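Local coordinates for sugar-phosphate aldolase (Thermotoga maritima, PDB 1PVT), which belongs to the class II aldolase and adducin family, an AraD-like protein built around a mixed beta sheet with helices packed against it, at residues A[6-9]-A[10-13]; A[61-64]-A[65-69]; A[145-148]-A[149-152]. All blocks are in the same frame, centred on the assembly; numbering follows the deposited sequence.

Interaction 1 of 3, residues A[6-9]-A[10-13]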
loop_
_atom_site.group_PDB
_atom_site.type_symbol
_atom_site.label_atom_id
_atom_site.label_comp_id
_atom_site.label_asym_id
_atom_site.label_seq_id
_atom_site.Cartn_x
_atom_site.Cartn_y
_atom_site.Cartn_z
ATOM N N THR A 6 -5.024 13.678 8.741
ATOM C CA THR A 6 -4.425 12.511 8.112
ATOM C C THR A 6 -5.355 12.081 6.980
ATOM O O THR A 6 -4.903 11.701 5.887
ATOM C CB THR A 6 -4.277 11.364 9.144
ATOM O OG1 THR A 6 -3.225 11.676 10.065
ATOM C CG2 THR A 6 -3.955 10.060 8.464
ATOM N N ILE A 7 -6.657 12.163 7.259
ATOM C CA ILE A 7 -7.713 11.814 6.309
ATOM C C ILE A 7 -7.558 12.603 5.029
ATOM O O ILE A 7 -7.615 12.048 3.933
ATOM C CB ILE A 7 -9.099 12.145 6.863
ATOM C CG1 ILE A 7 -9.308 11.441 8.198
ATOM C CG2 ILE A 7 -10.150 11.760 5.857
ATOM C CD1 ILE A 7 -8.925 9.994 8.185
ATOM N N ARG A 8 -7.394 13.911 5.184
ATOM C CA ARG A 8 -7.208 14.794 4.051
ATOM C C ARG A 8 -5.958 14.357 3.302
ATOM O O ARG A 8 -5.928 14.374 2.073
ATOM C CB ARG A 8 -7.074 16.246 4.532
ATOM C CG ARG A 8 -8.412 16.893 4.877
ATOM C CD ARG A 8 -8.306 17.911 6.006
ATOM N NE ARG A 8 -9.621 18.439 6.395
ATOM C CZ ARG A 8 -9.918 18.920 7.606
ATOM N NH1 ARG A 8 -8.995 18.941 8.565
ATOM N NH2 ARG A 8 -11.136 19.397 7.861
ATOM N N GLU A 9 -4.938 13.938 4.046
ATOM C CA GLU A 9 -3.676 13.505 3.451
ATOM C C GLU A 9 -3.888 12.254 2.632
ATOM O O GLU A 9 -3.227 12.029 1.616
ATOM C CB GLU A 9 -2.640 13.230 4.532
ATOM C CG GLU A 9 -1.239 13.626 4.111
ATOM C CD GLU A 9 -0.163 12.869 4.873
ATOM O OE1 GLU A 9 -0.227 12.856 6.134
ATOM O OE2 GLU A 9 0.741 12.293 4.204
ATOM N N ILE A 10 -4.811 11.429 3.095
ATOM C CA ILE A 10 -5.142 10.210 2.390
ATOM C C ILE A 10 -5.981 10.546 1.167
ATOM O O ILE A 10 -5.721 10.045 0.073
ATOM C CB ILE A 10 -5.938 9.256 3.288
ATOM C CG1 ILE A 10 -4.981 8.610 4.296
ATOM C CG2 ILE A 10 -6.712 8.220 2.430
ATOM C CD1 ILE A 10 -5.623 7.526 5.168
ATOM N N GLN A 11 -6.994 11.386 1.355
ATOM C CA GLN A 11 -7.868 11.776 0.260
ATOM C C GLN A 11 -7.089 12.429 -0.869
ATOM O O GLN A 11 -7.331 12.146 -2.043
ATOM C CB GLN A 11 -8.940 12.719 0.767
ATOM C CG GLN A 11 -9.964 12.022 1.615
ATOM C CD GLN A 11 -11.114 12.932 1.979
ATOM O OE1 GLN A 11 -10.941 13.900 2.724
ATOM N NE2 GLN A 11 -12.298 12.636 1.446
ATOM N N LYS A 12 -6.149 13.295 -0.511
ATOM C CA LYS A 12 -5.326 13.964 -1.506
ATOM C C LYS A 12 -4.581 12.923 -2.344
ATOM O O LYS A 12 -4.532 13.026 -3.567
ATOM C CB LYS A 12 -4.345 14.916 -0.821
ATOM C CG LYS A 12 -3.378 15.605 -1.770
ATOM C CD LYS A 12 -2.574 16.706 -1.073
ATOM C CE LYS A 12 -1.481 17.278 -1.993
ATOM N NZ LYS A 12 -2.025 17.872 -3.255
ATOM N N VAL A 13 -4.015 11.912 -1.691
ATOM C CA VAL A 13 -3.294 10.846 -2.399
ATOM C C VAL A 13 -4.233 10.036 -3.304
ATOM O O VAL A 13 -3.857 9.648 -4.411
ATOM C CB VAL A 13 -2.582 9.888 -1.392
ATOM C CG1 VAL A 13 -2.191 8.569 -2.079
ATOM C CG2 VAL A 13 -1.347 10.583 -0.803
#
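I10 stands one helical turn beyond T6, and its CG1 branch lies against the T6 carbonyl, CG1 3.5 Å from O. That branch runs beside the backbone N and anti to the carbonyl carbon (chi1 -75°), which turns it back along the helix; CD1 then reaches to 4.5 Å from T6 CG2. I10 N donates to the same T6 carbonyl, 2.8 Å from I10 N to T6 O, so this oxygen meets both the N-H and the side chain of I10. I7 sits a turn before Q11. Their backbones are joined by a nearly straight bond from Q11 N to I7 O (2.7 Å, 167° at the hydrogen), while Q11 CG packs on that oxygen at 3.3 Å. The two side chains cross at a slant, I7 CG2 being 3.9 Å from Q11 OE1; the amide NE2 is held elsewhere, by V72 O. E9 sends its extended side chain off the helix, and OE2 accepts a hydrogen bond from A204 N, close to the acidic D202. The E9 carbonyl makes a weak bond with V13 N and is covered by V13 CG2, 3.4 Å from E9 O. Through these residues helix 2-19 rests on the sheet: T6 and I10 face strand 28-34, I7 and I10 reach strands 58-63 and 79-84, and E9 with V13 meets the start of helix 203-224.

Interaction 2 of 3, residues A[61-64]-A[65-69]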
loop_
_atom_site.group_PDB
_atom_site.type_symbol
_atom_site.label_atom_id
_atom_site.label_comp_id
_atom_site.label_asym_id
_atom_site.label_seq_id
_atom_site.Cartn_x
_atom_site.Cartn_y
_atom_site.Cartn_z
ATOM N N LEU A 61 -6.318 3.724 9.778
ATOM C CA LEU A 61 -7.229 4.242 8.777
ATOM C C LEU A 61 -6.967 3.433 7.523
ATOM O O LEU A 61 -5.825 3.300 7.090
ATOM C CB LEU A 61 -6.926 5.722 8.513
ATOM C CG LEU A 61 -7.449 6.760 9.514
ATOM C CD1 LEU A 61 -6.662 8.060 9.394
ATOM C CD2 LEU A 61 -8.944 6.976 9.269
ATOM N N ILE A 62 -8.020 2.872 6.951
ATOM C CA ILE A 62 -7.857 2.090 5.744
ATOM C C ILE A 62 -9.081 2.276 4.871
ATOM O O ILE A 62 -10.193 2.438 5.361
ATOM C CB ILE A 62 -7.671 0.593 6.065
ATOM C CG1 ILE A 62 -7.335 -0.185 4.791
ATOM C CG2 ILE A 62 -8.944 0.036 6.669
ATOM C CD1 ILE A 62 -6.996 -1.641 5.031
ATOM N N THR A 63 -8.864 2.276 3.565
ATOM C CA THR A 63 -9.958 2.442 2.633
ATOM C C THR A 63 -10.935 1.305 2.889
ATOM O O THR A 63 -10.536 0.212 3.287
ATOM C CB THR A 63 -9.449 2.425 1.159
ATOM O OG1 THR A 63 -8.468 1.394 0.988
ATOM C CG2 THR A 63 -8.813 3.747 0.806
ATOM N N ALA A 64 -12.219 1.583 2.689
ATOM C CA ALA A 64 -13.277 0.598 2.886
ATOM C C ALA A 64 -13.388 -0.316 1.685
ATOM O O ALA A 64 -12.696 -0.144 0.692
ATOM C CB ALA A 64 -14.609 1.292 3.121
ATOM N N THR A 65 -14.283 -1.285 1.772
ATOM C CA THR A 65 -14.457 -2.239 0.695
ATOM C C THR A 65 -15.263 -1.637 -0.447
ATOM O O THR A 65 -16.251 -0.940 -0.223
ATOM C CB THR A 65 -15.127 -3.527 1.233
ATOM O OG1 THR A 65 -15.395 -4.428 0.149
ATOM C CG2 THR A 65 -16.414 -3.181 1.975
ATOM N N GLY A 66 -14.805 -1.901 -1.670
ATOM C CA GLY A 66 -15.456 -1.393 -2.870
ATOM C C GLY A 66 -15.075 0.045 -3.174
ATOM O O GLY A 66 -15.563 0.645 -4.145
ATOM N N SER A 67 -14.196 0.587 -2.335
ATOM C CA SER A 67 -13.741 1.961 -2.469
ATOM C C SER A 67 -12.866 2.172 -3.699
ATOM O O SER A 67 -11.982 1.361 -4.018
ATOM C CB SER A 67 -12.985 2.416 -1.209
ATOM O OG SER A 67 -11.676 1.883 -1.164
ATOM N N ARG A 68 -13.143 3.282 -4.378
ATOM C CA ARG A 68 -12.438 3.685 -5.574
ATOM C C ARG A 68 -11.806 5.031 -5.302
ATOM O O ARG A 68 -12.461 5.952 -4.827
ATOM C CB ARG A 68 -13.421 3.759 -6.734
ATOM C CG ARG A 68 -13.915 2.392 -7.138
ATOM C CD ARG A 68 -15.015 2.452 -8.178
ATOM N NE ARG A 68 -16.309 2.783 -7.588
ATOM C CZ ARG A 68 -17.445 2.149 -7.873
ATOM N NH1 ARG A 68 -17.460 1.137 -8.743
ATOM N NH2 ARG A 68 -18.574 2.536 -7.292
HETATM N N MSE A 69 -10.521 5.130 -5.600
HETATM C CA MSE A 69 -9.774 6.348 -5.367
HETATM C C MSE A 69 -10.421 7.593 -5.942
HETATM O O MSE A 69 -10.325 8.672 -5.350
HETATM C CB MSE A 69 -8.363 6.213 -5.936
HETATM C CG MSE A 69 -7.609 5.008 -5.416
HETATM SE SE MSE A 69 -7.557 4.846 -3.457
HETATM C CE MSE A 69 -9.155 3.766 -3.199
#
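A64 and S67 close a type II beta turn that takes the chain from strand 58-63 toward helix 69-72. The backbone bond of the turn, S67 N to A64 O, is weak at 3.5 Å; the hydroxyl of S67 adds a second bond by donating to the same carbonyl, OG 2.9 Å from A64 O and tilted 24° from the carbonyl plane. S67 OG lies between its own backbone N and carbonyl carbon (chi1 76°), and from there it swings back over the turn. The carbonyl of the buried A64 thus receives two donors from a single residue, one of them weak. The tight part of the contact is on this inner side, where S67 OG also presses on T63 CB at 3.3 Å. The threonine hydroxyl looks to strand 28-34 instead, bonding to N29 OD1 and to I30 N. On the outer side, T65 and G66 form the exposed corner. G66 takes a positive phi of 81°, as the third position of a type II turn requires, and T65 sends its side chain outward, touching little beyond the carbonyl carbon of A64. R68, at the N-cap position of the next helix, also points away and pairs through NE with E71. Back inside, the selenomethionine M69 folds at chi2 and chi3, crosses T63 at about a right angle, and brings its CE methyl to 4.0 Å from T63 CG2.

Interaction 3 of 3, residues A[145-148]-A[149-152]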
loop_
_atom_site.group_PDB
_atom_site.type_symbol
_atom_site.label_atom_id
_atom_site.label_comp_id
_atom_site.label_asym_id
_atom_site.label_seq_id
_atom_site.Cartn_x
_atom_site.Cartn_y
_atom_site.Cartn_z
ATOM N N PRO A 145 16.753 -4.951 -11.919
ATOM C CA PRO A 145 18.055 -4.384 -11.566
ATOM C C PRO A 145 18.395 -3.124 -12.349
ATOM O O PRO A 145 18.639 -2.062 -11.772
ATOM C CB PRO A 145 19.018 -5.524 -11.871
ATOM C CG PRO A 145 18.169 -6.754 -11.624
ATOM C CD PRO A 145 16.883 -6.373 -12.293
ATOM N N LYS A 146 18.428 -3.245 -13.670
ATOM C CA LYS A 146 18.740 -2.090 -14.491
ATOM C C LYS A 146 17.636 -1.060 -14.294
ATOM O O LYS A 146 17.893 0.140 -14.315
ATOM C CB LYS A 146 18.882 -2.497 -15.970
ATOM C CG LYS A 146 20.176 -3.288 -16.304
ATOM C CD LYS A 146 21.452 -2.417 -16.339
ATOM C CE LYS A 146 21.934 -1.984 -14.938
ATOM N NZ LYS A 146 23.087 -1.027 -14.952
HETATM N N MSE A 147 16.410 -1.528 -14.076
HETATM C CA MSE A 147 15.302 -0.611 -13.859
HETATM C C MSE A 147 15.550 0.149 -12.574
HETATM O O MSE A 147 15.186 1.312 -12.444
HETATM C CB MSE A 147 13.976 -1.353 -13.726
HETATM C CG MSE A 147 12.800 -0.401 -13.563
HETATM SE SE MSE A 147 11.205 -1.144 -12.745
HETATM C CE MSE A 147 10.303 -1.790 -14.312
HETATM N N MSE A 148 16.182 -0.522 -11.625
HETATM C CA MSE A 148 16.461 0.073 -10.333
HETATM C C MSE A 148 17.530 1.146 -10.340
HETATM O O MSE A 148 17.874 1.682 -9.291
HETATM C CB MSE A 148 16.826 -1.015 -9.324
HETATM C CG MSE A 148 15.641 -1.853 -8.887
HETATM SE SE MSE A 148 14.173 -0.722 -8.305
HETATM C CE MSE A 148 13.134 -0.731 -9.934
ATOM N N LYS A 149 18.060 1.465 -11.513
ATOM C CA LYS A 149 19.075 2.501 -11.587
ATOM C C LYS A 149 18.958 3.251 -12.897
ATOM O O LYS A 149 19.957 3.701 -13.458
ATOM C CB LYS A 149 20.478 1.899 -11.440
ATOM C CG LYS A 149 21.527 2.907 -10.934
ATOM C CD LYS A 149 22.779 2.229 -10.336
ATOM C CE LYS A 149 23.683 3.240 -9.613
ATOM N NZ LYS A 149 24.874 2.621 -8.961
ATOM N N ILE A 150 17.728 3.386 -13.379
ATOM C CA ILE A 150 17.479 4.092 -14.625
ATOM C C ILE A 150 17.667 5.579 -14.415
ATOM O O ILE A 150 17.946 6.323 -15.355
ATOM C CB ILE A 150 16.071 3.848 -15.130
ATOM C CG1 ILE A 150 15.882 2.359 -15.391
ATOM C CG2 ILE A 150 15.843 4.629 -16.407
ATOM C CD1 ILE A 150 14.492 1.997 -15.843
ATOM N N HIS A 151 17.489 6.012 -13.176
ATOM C CA HIS A 151 17.691 7.403 -12.821
ATOM C C HIS A 151 17.819 7.478 -11.321
ATOM O O HIS A 151 17.105 6.796 -10.583
ATOM C CB HIS A 151 16.546 8.301 -13.307
ATOM C CG HIS A 151 15.199 7.916 -12.786
ATOM N ND1 HIS A 151 14.179 8.829 -12.627
ATOM C CD2 HIS A 151 14.691 6.717 -12.418
ATOM C CE1 HIS A 151 13.101 8.210 -12.182
ATOM N NE2 HIS A 151 13.385 6.927 -12.047
ATOM N N PRO A 152 18.757 8.299 -10.850
ATOM C CA PRO A 152 19.013 8.484 -9.422
ATOM C C PRO A 152 17.749 8.361 -8.581
ATOM O O PRO A 152 17.682 7.543 -7.674
ATOM C CB PRO A 152 19.633 9.872 -9.374
ATOM C CG PRO A 152 20.468 9.872 -10.630
ATOM C CD PRO A 152 19.530 9.263 -11.656
#
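I150 folds back on the end of helix 144-147, and its longer branch can be followed atom by atom onto M147. CB begins at the edge of the contact, 3.8 Å from M147 O. CG1, anti to the carbonyl carbon of I150 and beside its backbone N (chi1 -61°), is directed at the last turn of the helix and faces two carbonyl oxygens at once: it is 3.2 Å from K146 O and 3.2 Å from M147 O. With chi2 extended at 178°, CD1 continues onward and comes to rest on the backbone CA of M147 (3.4 Å) and on its CG (3.7 Å). The isoleucine approaches M147 obliquely, so the methyl meets the CB-CG part of the selenomethionine; the M147 side chain also touches L131 and L134 of helix 129-134. Backbone bonds close the turn next to this packing. K149 N donates to K146 O at 3.1 Å, but from above the carbonyl plane, 63° out of it, and I150 N makes a weak bond to M147 O at 3.4 Å. Both span three residues, as does the weak bond from M148 N to P145 O, so the helix finishes in short, tightened turns. K149 is exposed, like K146, and its extended chain leads away from the contact and touches L155 of helix 152-157. M147 and I150 both reach L220 of helix 203-224, and M148 touches V154. The chemistry is therefore mixed: long or tilted backbone bonds define the turn, while the apolar touch of I150 on M147 adds dispersion contact and covers the terminal carbonyls with hydrocarbon, probably limiting how readily water approaches them from that side.

How the interactions relate
Interactions 1 and 2 belong to the same layered region: their centres lie about 12 Å apart, and L61 at the start of 61-64 packs against T6, I7 and I10 of helix 2-19. Interaction 3 is remote, about 30 Å from interaction 1 and 32 Å from interaction 2 between centres, at the surface beside the long helix 203-224. That helix passes both sites: its start meets E9 and V13, a later part M147 and I150. The chemistry follows the setting: i to i+4 helical bonds, one of them weak, over a buried apolar face in interaction 1, a serine-reinforced turn leaving the sheet in interaction 2, and irregular helix-end bonds with a small apolar touch in interaction 3.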